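Local coordinates for Tol-Pal system protein TolA (Pseudomonas aeruginosa, PDB 1LR0) that probably works in the Tol-Pal system, which has a role in outer membrane invagination during cell division and in keeping that membrane intact, at residues Leu33-Asn36 / Leu37-Gln41; Lys78-Asp81 / Ser82-Val85; Asp106-Tyr109 / Arg110-Ile114. All blocks are in the same frame, centred on the assembly; numbering follows the deposited sequence.

All three contacts are local, each formed within one continuous stretch, so none nests in or crosses another and none closes a long loop. From the N terminus, contact 1 comes first, in the last turns of helix 4-41. Strands 54-60 and 66-73 follow, and then contact 2 lies in the first turns of helix 78-91. Contact 3 is the turn that joins helix 102-108 to strand 111-116, an outermost strand of the three-stranded antiparallel sheet. Contacts 1 and 3 touch: Ile34 packs on Tyr109 and Val35 on Ile114, which ties helix 4-41 to the turn and to strand 111-116. Contact 2 touches neither, with its centre about 14 Å from that of contact 1.

Contact 1 of 3, residues Leu33-Asn36 / Leu37-Gln41; sequences LIVN and LVSQQ
Leu33 and Leu37 stand one turn apart near the C-terminal end of helix 4-41, and their isobutyl groups cross. Leu33 CG lies 3.8 Å from Leu37 CD1, and the CD1 methyls of the two residues also touch. One turn along another side of the helix, Ile34 and Val38 lie side by side and point the same way. Ile34 CG2 and Val38 CG2 meet at 4.1 Å. This second pair is buried. Val38 packs further on Ala87 and Val88 of helix 78-91 and on Phe116 of strand 111-116, so this end of the helix packs into the TonB-like C-terminal domain.

The backbone bonds follow the i to i+4 pattern of an alpha helix. Leu37 N donates to Leu33 O at 2.9 Å, and Val38 N to Ile34 O at 2.9 Å with an N-H...O angle of 168°. Gln40 N reaches Asn36 O at 3.0 Å.

Val35 O has two donors, and one of them is a side chain. Ser39 OG points back along the helix, anti to its own carbonyl carbon (chi1 -66°), and donates to Val35 O at 2.8 Å. It sits 42° out of the carbonyl plane, so it does not use a lone-pair direction. Ser39 N gives the same oxygen its regular helical bond at 2.9 Å, from the opposite face of that plane. Asn36 turns its amide away from Gln40; its ND2 bonds back to Asp32 O.

Val35 O thus accepts two hydrogen bonds. The buried serine hydroxyl, packed against Leu121 and His124, has its proton satisfied within its own helix.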
loop_
_atom_site.group_PDB
_atom_site.type_symbol
_atom_site.label_atom_id
_atom_site.label_comp_id
_atom_site.label_asym_id
_atom_site.label_seq_id
_atom_site.Cartn_x
_atom_site.Cartn_y
_atom_site.Cartn_z
ATOM N N LEU A 33 -4.382 1.174 -5.319
ATOM C CA LEU A 33 -4.447 2.626 -5.341
ATOM C C LEU A 33 -3.077 3.209 -4.970
ATOM O O LEU A 33 -2.563 4.053 -5.657
ATOM C CB LEU A 33 -5.614 3.141 -4.503
ATOM C CG LEU A 33 -5.770 4.664 -4.348
ATOM C CD1 LEU A 33 -6.214 5.165 -5.649
ATOM C CD2 LEU A 33 -6.755 4.986 -3.286
ATOM N N ILE A 34 -2.445 2.723 -3.923
ATOM C CA ILE A 34 -1.162 3.284 -3.545
ATOM C C ILE A 34 -0.185 3.133 -4.695
ATOM O O ILE A 34 0.490 4.072 -5.137
ATOM C CB ILE A 34 -0.648 2.577 -2.322
ATOM C CG1 ILE A 34 -1.480 2.940 -1.093
ATOM C CG2 ILE A 34 0.806 2.888 -2.080
ATOM C CD1 ILE A 34 -1.109 2.092 0.118
ATOM N N VAL A 35 -0.178 1.939 -5.245
ATOM C CA VAL A 35 0.762 1.652 -6.300
ATOM C C VAL A 35 0.480 2.559 -7.503
ATOM O O VAL A 35 1.411 3.172 -8.057
ATOM C CB VAL A 35 0.763 0.105 -6.669
ATOM C CG1 VAL A 35 1.489 -0.058 -7.959
ATOM C CG2 VAL A 35 1.547 -0.689 -5.568
ATOM N N ASN A 36 -0.780 2.717 -7.880
ATOM C CA ASN A 36 -1.063 3.552 -9.038
ATOM C C ASN A 36 -0.682 5.013 -8.785
ATOM O O ASN A 36 -0.126 5.684 -9.645
ATOM C CB ASN A 36 -2.511 3.448 -9.456
ATOM C CG ASN A 36 -2.812 2.101 -10.293
ATOM O OD1 ASN A 36 -3.254 2.191 -11.405
ATOM N ND2 ASN A 36 -2.458 0.942 -9.770
ATOM N N LEU A 37 -0.973 5.489 -7.579
ATOM C CA LEU A 37 -0.705 6.932 -7.279
ATOM C C LEU A 37 0.777 7.226 -7.241
ATOM O O LEU A 37 1.249 8.252 -7.781
ATOM C CB LEU A 37 -1.393 7.340 -5.968
ATOM C CG LEU A 37 -2.928 7.271 -5.997
ATOM C CD1 LEU A 37 -3.470 7.632 -4.552
ATOM C CD2 LEU A 37 -3.392 8.232 -6.993
ATOM N N VAL A 38 1.547 6.290 -6.669
ATOM C CA VAL A 38 3.008 6.387 -6.626
ATOM C C VAL A 38 3.544 6.274 -8.046
ATOM O O VAL A 38 4.406 7.004 -8.435
ATOM C CB VAL A 38 3.608 5.342 -5.741
ATOM C CG1 VAL A 38 5.114 5.327 -5.808
ATOM C CG2 VAL A 38 3.121 5.476 -4.293
ATOM N N SER A 39 2.962 5.431 -8.858
ATOM C CA SER A 39 3.457 5.296 -10.215
ATOM C C SER A 39 3.283 6.615 -10.970
ATOM O O SER A 39 4.117 7.035 -11.761
ATOM C CB SER A 39 2.654 4.192 -10.956
ATOM O OG SER A 39 2.880 2.897 -10.393
ATOM N N GLN A 40 2.167 7.282 -10.756
ATOM C CA GLN A 40 1.925 8.520 -11.437
ATOM C C GLN A 40 2.874 9.582 -11.048
ATOM O O GLN A 40 3.283 10.402 -11.885
ATOM C CB GLN A 40 0.569 9.053 -11.010
ATOM C CG GLN A 40 -0.539 8.557 -11.823
ATOM C CD GLN A 40 -1.858 8.646 -11.061
ATOM O OE1 GLN A 40 -2.672 7.745 -11.227
ATOM N NE2 GLN A 40 -2.070 9.723 -10.265
ATOM N N GLN A 41 3.286 9.558 -9.810
ATOM C CA GLN A 41 4.286 10.506 -9.418
ATOM C C GLN A 41 5.771 10.212 -9.769
ATOM O O GLN A 41 6.653 11.083 -9.758
ATOM C CB GLN A 41 4.320 10.701 -7.948
ATOM C CG GLN A 41 2.989 11.289 -7.422
ATOM C CD GLN A 41 2.799 12.813 -7.801
ATOM O OE1 GLN A 41 3.759 13.532 -8.012
ATOM N NE2 GLN A 41 1.594 13.243 -7.882
#

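Contact 2 of 3, residues Lys78-Asp81 / Ser82-Val85; sequences KPFD and SSAV
This contact forms the first turns of helix 78-91, which packs against the sheet of the TonB-like C-terminal domain. Across it, Ser83 folds back on Phe80. The serine hydroxyl sits between its own backbone N and carbonyl carbon (chi1 76°). From there OG donates to Phe80 O at 2.7 Å, in the carbonyl plane and on a lone pair. The same OG lies 3.4 Å from Phe80 CD2, meeting the ring obliquely. Ala84 N gives Phe80 O its helical bond at 3.0 Å, so this oxygen is gripped by two donors.

Regular backbone bonds join the other residues. Ser82 N reaches Lys78 O at 2.9 Å, and Val85 N reaches Asp81 O at 3.1 Å. Buried Asp81 turns its carboxylate to the preceding loop, where Ser74 OG and Ser75 OG each hold one oxygen.

Ser83 OG also accepts a hydrogen bond from Trp42 NE1, just beyond helix 4-41. The hydroxyl thus both donates and accepts, and its single proton is committed to Phe80 O. The two bonds link this helix start to the segment after helix 4-41.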
loop_
_atom_site.group_PDB
_atom_site.type_symbol
_atom_site.label_atom_id
_atom_site.label_comp_id
_atom_site.label_asym_id
_atom_site.label_seq_id
_atom_site.Cartn_x
_atom_site.Cartn_y
_atom_site.Cartn_z
ATOM N N LYS A 78 20.650 2.793 -5.153
ATOM C CA LYS A 78 20.187 3.906 -4.327
ATOM C C LYS A 78 19.324 4.953 -5.083
ATOM O O LYS A 78 18.401 5.451 -4.562
ATOM C CB LYS A 78 21.404 4.534 -3.666
ATOM C CG LYS A 78 21.062 5.744 -2.807
ATOM C CD LYS A 78 22.202 6.118 -1.834
ATOM C CE LYS A 78 22.003 7.515 -1.219
ATOM N NZ LYS A 78 23.296 7.916 -0.548
ATOM N N PRO A 79 19.623 5.291 -6.338
ATOM C CA PRO A 79 18.745 6.202 -7.048
ATOM C C PRO A 79 17.324 5.663 -7.261
ATOM O O PRO A 79 16.341 6.418 -7.152
ATOM C CB PRO A 79 19.475 6.470 -8.362
ATOM C CG PRO A 79 20.927 6.048 -8.069
ATOM C CD PRO A 79 20.840 4.989 -7.082
ATOM N N PHE A 80 17.171 4.383 -7.581
ATOM C CA PHE A 80 15.795 3.846 -7.636
ATOM C C PHE A 80 15.134 3.904 -6.308
ATOM O O PHE A 80 14.013 4.364 -6.195
ATOM C CB PHE A 80 15.765 2.370 -8.175
ATOM C CG PHE A 80 14.431 1.793 -8.127
ATOM C CD1 PHE A 80 14.206 0.572 -7.472
ATOM C CD2 PHE A 80 13.376 2.489 -8.686
ATOM C CE1 PHE A 80 12.977 0.087 -7.370
ATOM C CE2 PHE A 80 12.119 1.983 -8.630
ATOM C CZ PHE A 80 11.882 0.745 -7.929
ATOM N N ASP A 81 15.840 3.495 -5.252
ATOM C CA ASP A 81 15.274 3.615 -3.931
ATOM C C ASP A 81 14.774 5.050 -3.617
ATOM O O ASP A 81 13.680 5.261 -3.119
ATOM C CB ASP A 81 16.295 3.268 -2.849
ATOM C CG ASP A 81 16.643 1.796 -2.772
ATOM O OD1 ASP A 81 17.546 1.543 -1.952
ATOM O OD2 ASP A 81 16.140 0.870 -3.471
ATOM N N SER A 82 15.636 6.022 -3.875
ATOM C CA SER A 82 15.295 7.390 -3.579
ATOM C C SER A 82 14.127 7.827 -4.452
ATOM O O SER A 82 13.250 8.573 -3.986
ATOM C CB SER A 82 16.483 8.292 -3.881
ATOM O OG SER A 82 17.510 8.039 -2.956
ATOM N N SER A 83 14.080 7.369 -5.686
ATOM C CA SER A 83 12.954 7.755 -6.582
ATOM C C SER A 83 11.605 7.208 -6.120
ATOM O O SER A 83 10.571 7.840 -6.289
ATOM C CB SER A 83 13.249 7.282 -8.025
ATOM O OG SER A 83 13.044 5.861 -8.190
ATOM N N ALA A 84 11.610 6.040 -5.506
ATOM C CA ALA A 84 10.394 5.530 -4.918
ATOM C C ALA A 84 9.923 6.261 -3.673
ATOM O O ALA A 84 8.742 6.578 -3.585
ATOM C CB ALA A 84 10.472 4.013 -4.686
ATOM N N VAL A 85 10.846 6.586 -2.785
ATOM C CA VAL A 85 10.540 7.368 -1.601
ATOM C C VAL A 85 9.995 8.749 -2.018
ATOM O O VAL A 85 8.968 9.172 -1.520
ATOM C CB VAL A 85 11.804 7.490 -0.726
ATOM C CG1 VAL A 85 11.703 8.591 0.351
ATOM C CG2 VAL A 85 12.121 6.182 -0.116
#

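Contact 3 of 3, residues Asp106-Tyr109 / Arg110-Ile114; sequences DSLY and RQRRI
Arg110 and Asp106 lie side by side and point the same way at the turn from helix 102-108 into strand 111-116. In the TonB-like C-terminal domain this turn leads into an outer strand of the antiparallel sheet. Arg110 is bent at chi3 (-69°), which brings its guanidinium side-on to the carboxylate. Two nitrogens converge on one oxygen: NH2 lies 2.6 Å and NE 2.7 Å from Asp106 OD1. OD1 stays in the guanidinium plane. The carboxylate itself is turned, its plane 40° from that of the guanidinium. NH2 uses the syn lone pair of OD1, while NE comes from above the carboxylate plane. This salt bridge spans the helix end.

On the far side of the turn, Arg112 runs back past Tyr109. Its chain is extended from CG to NE. The phenol lies beside it, and ring and guanidinium planes are 32° apart. Tyr109 OH is placed over one guanidinium face, 3.7 Å above the plane and offset toward its rim. Asp31 OD1 meets Tyr109 OH and Asp31 OD2 meets Arg112 NH2, so one carboxylate joins the turn to helix 4-41.

Leu108 flanks Arg112 as well, with CD2 at 3.5 Å from NH1. Leu108 O lies at the guanidinium edge, in plane, and receives a weak bond from Arg112 NH1. Two waters bridge the turn. Water 1 accepts from Gln111 N at 3.0 Å and lies 3.0 Å from Asp106 O, bridging helix and strand start. Water 2 donates to Leu108 O at 2.6 Å and accepts a weak bond from Arg112 NH1 at 3.3 Å.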
loop_
_atom_site.group_PDB
_atom_site.type_symbol
_atom_site.label_atom_id
_atom_site.label_comp_id
_atom_site.label_asym_id
_atom_site.label_seq_id
_atom_site.Cartn_x
_atom_site.Cartn_y
_atom_site.Cartn_z
ATOM N N ASP A 106 -5.562 1.767 11.736
ATOM C CA ASP A 106 -4.476 1.734 12.654
ATOM C C ASP A 106 -3.681 0.433 12.541
ATOM O O ASP A 106 -2.472 0.408 12.773
ATOM C CB ASP A 106 -4.988 1.853 14.100
ATOM C CG ASP A 106 -5.342 3.308 14.525
ATOM O OD1 ASP A 106 -4.868 4.320 13.928
ATOM O OD2 ASP A 106 -6.072 3.512 15.535
ATOM N N SER A 107 -4.360 -0.638 12.206
ATOM C CA SER A 107 -3.698 -1.906 12.235
ATOM C C SER A 107 -2.861 -2.077 10.947
ATOM O O SER A 107 -1.788 -2.613 11.002
ATOM C CB SER A 107 -4.737 -3.000 12.269
ATOM O OG SER A 107 -4.148 -4.223 11.832
ATOM N N LEU A 108 -3.414 -1.614 9.838
ATOM C CA LEU A 108 -2.868 -1.912 8.554
ATOM C C LEU A 108 -2.233 -0.802 7.744
ATOM O O LEU A 108 -1.372 -1.105 6.883
ATOM C CB LEU A 108 -3.976 -2.462 7.721
ATOM C CG LEU A 108 -4.247 -3.931 8.099
ATOM C CD1 LEU A 108 -5.462 -4.422 7.378
ATOM C CD2 LEU A 108 -3.056 -4.845 7.769
ATOM N N TYR A 109 -2.666 0.434 7.960
ATOM C CA TYR A 109 -2.312 1.524 7.033
ATOM C C TYR A 109 -1.670 2.681 7.640
ATOM O O TYR A 109 -1.083 3.505 6.931
ATOM C CB TYR A 109 -3.480 1.984 6.182
ATOM C CG TYR A 109 -3.779 0.986 5.071
ATOM C CD1 TYR A 109 -4.714 -0.052 5.240
ATOM C CD2 TYR A 109 -3.063 1.002 3.892
ATOM C CE1 TYR A 109 -4.999 -0.933 4.219
ATOM C CE2 TYR A 109 -3.307 0.030 2.877
ATOM C CZ TYR A 109 -4.263 -0.930 3.062
ATOM O OH TYR A 109 -4.560 -1.896 2.073
ATOM N N ARG A 110 -1.695 2.770 8.968
ATOM C CA ARG A 110 -0.899 3.775 9.606
ATOM C C ARG A 110 0.587 3.662 9.335
ATOM O O ARG A 110 1.327 4.691 9.183
ATOM C CB ARG A 110 -1.201 3.815 11.128
ATOM C CG ARG A 110 -0.639 5.038 11.795
ATOM C CD ARG A 110 -1.018 5.172 13.296
ATOM N NE ARG A 110 -2.440 5.448 13.564
ATOM C CZ ARG A 110 -2.982 6.693 13.721
ATOM N NH1 ARG A 110 -2.258 7.781 13.569
ATOM N NH2 ARG A 110 -4.262 6.845 14.013
ATOM N N GLN A 111 1.093 2.436 9.267
ATOM C CA GLN A 111 2.455 2.225 8.882
ATOM C C GLN A 111 2.289 1.047 7.938
ATOM O O GLN A 111 1.720 0.045 8.331
ATOM C CB GLN A 111 3.338 1.824 10.048
ATOM C CG GLN A 111 3.933 2.972 10.887
ATOM C CD GLN A 111 5.240 2.525 11.548
ATOM O OE1 GLN A 111 6.117 3.328 11.755
ATOM N NE2 GLN A 111 5.368 1.219 11.838
ATOM N N ARG A 112 2.628 1.189 6.670
ATOM C CA ARG A 112 2.405 0.073 5.729
ATOM C C ARG A 112 3.643 -0.102 4.835
ATOM O O ARG A 112 4.128 0.916 4.301
ATOM C CB ARG A 112 1.205 0.248 4.807
ATOM C CG ARG A 112 0.741 -1.138 4.204
ATOM C CD ARG A 112 -0.639 -1.263 3.700
ATOM N NE ARG A 112 -0.933 -2.502 2.963
ATOM C CZ ARG A 112 -1.269 -3.661 3.513
ATOM N NH1 ARG A 112 -1.417 -3.762 4.820
ATOM N NH2 ARG A 112 -1.519 -4.706 2.722
ATOM N N ARG A 113 4.150 -1.328 4.654
ATOM C CA ARG A 113 5.288 -1.547 3.772
ATOM C C ARG A 113 4.801 -2.021 2.448
ATOM O O ARG A 113 4.144 -3.080 2.372
ATOM C CB ARG A 113 6.210 -2.594 4.394
ATOM C CG ARG A 113 6.924 -2.135 5.635
ATOM C CD ARG A 113 7.733 -3.274 6.346
ATOM N NE ARG A 113 8.543 -2.674 7.378
ATOM C CZ ARG A 113 8.078 -2.180 8.537
ATOM N NH1 ARG A 113 6.787 -2.254 8.859
ATOM N NH2 ARG A 113 8.912 -1.614 9.414
ATOM N N ILE A 114 5.146 -1.293 1.395
ATOM C CA ILE A 114 4.722 -1.672 0.018
ATOM C C ILE A 114 5.983 -1.886 -0.833
ATOM O O ILE A 114 6.950 -1.163 -0.705
ATOM C CB ILE A 114 3.948 -0.493 -0.545
ATOM C CG1 ILE A 114 2.654 -0.215 0.256
ATOM C CG2 ILE A 114 3.569 -0.726 -1.958
ATOM C CD1 ILE A 114 1.613 -1.298 0.065
HETATM O O HOH W 1 -0.263 0.250 10.733
HETATM O O HOH W 2 0.389 -2.973 7.505
#